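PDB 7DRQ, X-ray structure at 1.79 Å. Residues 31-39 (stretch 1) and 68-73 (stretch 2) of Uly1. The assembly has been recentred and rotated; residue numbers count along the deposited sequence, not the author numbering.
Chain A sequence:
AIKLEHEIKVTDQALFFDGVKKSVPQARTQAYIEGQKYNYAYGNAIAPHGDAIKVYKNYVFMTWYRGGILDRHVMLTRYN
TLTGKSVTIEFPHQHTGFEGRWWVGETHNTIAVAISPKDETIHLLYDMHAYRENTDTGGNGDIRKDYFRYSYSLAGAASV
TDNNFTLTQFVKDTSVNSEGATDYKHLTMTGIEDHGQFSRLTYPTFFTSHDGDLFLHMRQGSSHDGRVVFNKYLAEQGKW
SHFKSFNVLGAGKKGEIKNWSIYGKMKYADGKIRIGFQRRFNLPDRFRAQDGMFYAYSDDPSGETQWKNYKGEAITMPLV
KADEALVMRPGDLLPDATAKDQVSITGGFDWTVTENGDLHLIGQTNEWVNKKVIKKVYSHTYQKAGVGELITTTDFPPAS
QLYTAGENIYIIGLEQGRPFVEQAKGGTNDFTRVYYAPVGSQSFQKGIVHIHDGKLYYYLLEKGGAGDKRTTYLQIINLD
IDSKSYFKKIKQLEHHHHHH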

# COMPACT_ATOMS: atom_id res chain seq x y z
N ALA A 31 -27.61 -9.04 7.42
CA ALA A 31 -27.65 -10.09 6.41
C ALA A 31 -27.71 -9.52 4.99
O ALA A 31 -28.16 -8.39 4.74
CB ALA A 31 -28.86 -11.01 6.63
N TYR A 32 -27.27 -10.34 4.04
CA TYR A 32 -27.38 -10.01 2.63
C TYR A 32 -28.83 -9.80 2.21
O TYR A 32 -29.74 -10.47 2.72
CB TYR A 32 -26.76 -11.15 1.83
CG TYR A 32 -26.91 -11.05 0.34
CD1 TYR A 32 -26.29 -10.02 -0.37
CD2 TYR A 32 -27.63 -12.01 -0.37
CE1 TYR A 32 -26.42 -9.94 -1.75
CE2 TYR A 32 -27.76 -11.93 -1.75
CZ TYR A 32 -27.15 -10.90 -2.43
OH TYR A 32 -27.27 -10.82 -3.80
N ILE A 33 -29.05 -8.88 1.27
CA ILE A 33 -30.34 -8.63 0.62
C ILE A 33 -30.08 -8.66 -0.88
O ILE A 33 -29.31 -7.84 -1.38
CB ILE A 33 -30.93 -7.27 1.02
CG1 ILE A 33 -31.20 -7.17 2.52
CG2 ILE A 33 -32.18 -6.94 0.19
CD1 ILE A 33 -31.55 -5.76 2.96
N GLU A 34 -30.76 -9.56 -1.59
CA GLU A 34 -30.63 -9.71 -3.04
C GLU A 34 -31.09 -8.45 -3.76
O GLU A 34 -32.08 -7.94 -3.34
CB GLU A 34 -31.35 -10.96 -3.54
CG GLU A 34 -31.06 -11.31 -4.99
CD GLU A 34 -31.79 -10.43 -5.95
OE1 GLU A 34 -31.39 -10.25 -7.13
OE2 GLU A 34 -32.77 -9.83 -5.54
N GLY A 35 -30.39 -7.95 -4.82
CA GLY A 35 -30.72 -6.70 -5.45
C GLY A 35 -30.13 -5.50 -4.76
O GLY A 35 -30.27 -4.39 -5.29
N GLN A 36 -29.47 -5.67 -3.62
CA GLN A 36 -28.87 -4.53 -2.94
C GLN A 36 -27.72 -3.95 -3.76
O GLN A 36 -27.03 -4.66 -4.50
CB GLN A 36 -28.35 -4.92 -1.55
CG GLN A 36 -27.07 -5.78 -1.57
CD GLN A 36 -26.45 -5.96 -0.20
OE1 GLN A 36 -26.92 -6.76 0.62
NE2 GLN A 36 -25.37 -5.22 0.06
N LYS A 37 -27.50 -2.64 -3.61
CA LYS A 37 -26.26 -2.05 -4.07
C LYS A 37 -25.10 -2.57 -3.22
O LYS A 37 -25.29 -3.13 -2.13
CB LYS A 37 -26.33 -0.53 -4.02
CG LYS A 37 -27.35 0.08 -4.98
CD LYS A 37 -27.34 1.60 -4.92
CE LYS A 37 -28.66 2.17 -5.44
NZ LYS A 37 -29.73 2.15 -4.39
N TYR A 38 -23.88 -2.39 -3.73
CA TYR A 38 -22.69 -2.93 -3.05
C TYR A 38 -22.23 -1.93 -2.00
O TYR A 38 -21.49 -0.99 -2.29
CB TYR A 38 -21.60 -3.23 -4.07
CG TYR A 38 -20.60 -4.30 -3.64
CD1 TYR A 38 -20.38 -4.58 -2.30
CD2 TYR A 38 -19.88 -5.00 -4.59
CE1 TYR A 38 -19.45 -5.56 -1.91
CE2 TYR A 38 -18.97 -5.97 -4.23
CZ TYR A 38 -18.76 -6.25 -2.89
OH TYR A 38 -17.84 -7.22 -2.57
N ASN A 39 -22.68 -2.13 -0.77
CA ASN A 39 -22.29 -1.25 0.33
C ASN A 39 -20.83 -1.51 0.70
O ASN A 39 -20.16 -2.39 0.15
CB ASN A 39 -23.23 -1.46 1.51
CG ASN A 39 -24.67 -1.20 1.13
OD1 ASN A 39 -24.98 -0.20 0.47
ND2 ASN A 39 -25.56 -2.11 1.51
N GLY A 68 -19.63 -7.50 -11.26
CA GLY A 68 -20.12 -6.76 -10.10
C GLY A 68 -20.17 -7.54 -8.80
O GLY A 68 -19.31 -8.38 -8.54
N ILE A 69 -21.19 -7.25 -7.98
CA ILE A 69 -21.27 -7.76 -6.61
C ILE A 69 -21.32 -9.29 -6.59
O ILE A 69 -20.91 -9.90 -5.60
CB ILE A 69 -22.48 -7.14 -5.89
CG1 ILE A 69 -22.50 -7.50 -4.41
CG2 ILE A 69 -23.79 -7.58 -6.56
CD1 ILE A 69 -23.58 -6.76 -3.63
N LEU A 70 -21.80 -9.92 -7.66
CA LEU A 70 -21.90 -11.37 -7.68
C LEU A 70 -20.67 -12.04 -8.28
O LEU A 70 -20.61 -13.27 -8.34
CB LEU A 70 -23.16 -11.81 -8.45
CG LEU A 70 -24.49 -11.34 -7.86
CD1 LEU A 70 -25.66 -12.00 -8.59
CD2 LEU A 70 -24.56 -11.57 -6.35
N ASP A 71 -19.68 -11.26 -8.71
CA ASP A 71 -18.49 -11.77 -9.36
C ASP A 71 -17.32 -11.66 -8.39
O ASP A 71 -17.02 -12.61 -7.66
CB ASP A 71 -18.24 -10.99 -10.66
CG ASP A 71 -17.17 -11.61 -11.53
OD1 ASP A 71 -16.05 -11.84 -11.05
OD2 ASP A 71 -17.45 -11.85 -12.72
N ARG A 72 -16.69 -10.48 -8.34
CA ARG A 72 -15.67 -10.13 -7.35
C ARG A 72 -14.38 -10.92 -7.50
O ARG A 72 -13.59 -10.99 -6.56
CB ARG A 72 -16.21 -10.28 -5.91
CG ARG A 72 -17.63 -9.75 -5.69
CD ARG A 72 -18.09 -9.97 -4.24
NE ARG A 72 -17.84 -11.34 -3.75
CZ ARG A 72 -18.65 -12.37 -3.96
NH1 ARG A 72 -19.77 -12.22 -4.66
NH2 ARG A 72 -18.34 -13.57 -3.48
N HIS A 73 -14.11 -11.50 -8.67
CA HIS A 73 -12.94 -12.36 -8.80
C HIS A 73 -11.66 -11.55 -8.81
O HIS A 73 -11.61 -10.42 -9.30
CB HIS A 73 -13.02 -13.19 -10.08
CG HIS A 73 -13.88 -14.41 -9.95
ND1 HIS A 73 -13.37 -15.63 -9.55
CD2 HIS A 73 -15.20 -14.60 -10.18
CE1 HIS A 73 -14.35 -16.52 -9.53
NE2 HIS A 73 -15.47 -15.92 -9.90

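The contact between the two stretches is small, burying 274 Å² in total, and no hydrogen bond crosses it; packing around I69 and Y38 supplies most of it. Their CA atoms lie 6.2 Å apart, the closest CA pair across the two stretches, and both CA-to-CB bonds point toward the opposing stretch. I69 sets its CG1 over one face of the Y38 ring, 3.8 Å from the centroid and 17° off the ring normal, a geometry that qualifies as CH-pi. Its CB lies 3.6 Å from Y38 CD2. With chi1 and chi2 both t, the I69 chain is extended, and CD1 sits over the CG end of the Y38 ring, where it also comes within 4.1 Å of Q36 O and 4.2 Å of Q36 CG.

Y38, with chi1 t (-155°), carries its hydroxyl to R72, where Y38 OH lies 3.2 Å from R72 CD. This is a contact with a methylene carbon; the hydroxyl is hydrogen-bonded elsewhere in the structure. R72 is held from its own side: with chi1 m, chi2 t and chi3 m, its NH1 donates to I69 O (2.8 Å, 163°). The same residue that packs on Y38 thus anchors the arginine beside it. The backbone bond from D71 N to G68 O (2.9 Å) closes this segment further.

Q36 is similarly fixed within its stretch. I33 to Q36 form a type II turn, with Q36 N donating to I33 O (3.1 Å); G35, at phi/psi 84/-5, adopts angles at which a CB would jam against the preceding carbonyl. With chi1 p, chi2 t and chi3 at 78°, the Q36 amide makes two bonds within its own stretch, OE1 accepting from I33 N (3.1 Å, 166°) and NE2 donating to K37 O (3.0 Å, 152°).

L70 points its CA-to-CB bond away, yet with chi1 m and chi2 t its end comes nearer, and L70 CD2 lies 3.8 Å from Y32 OH.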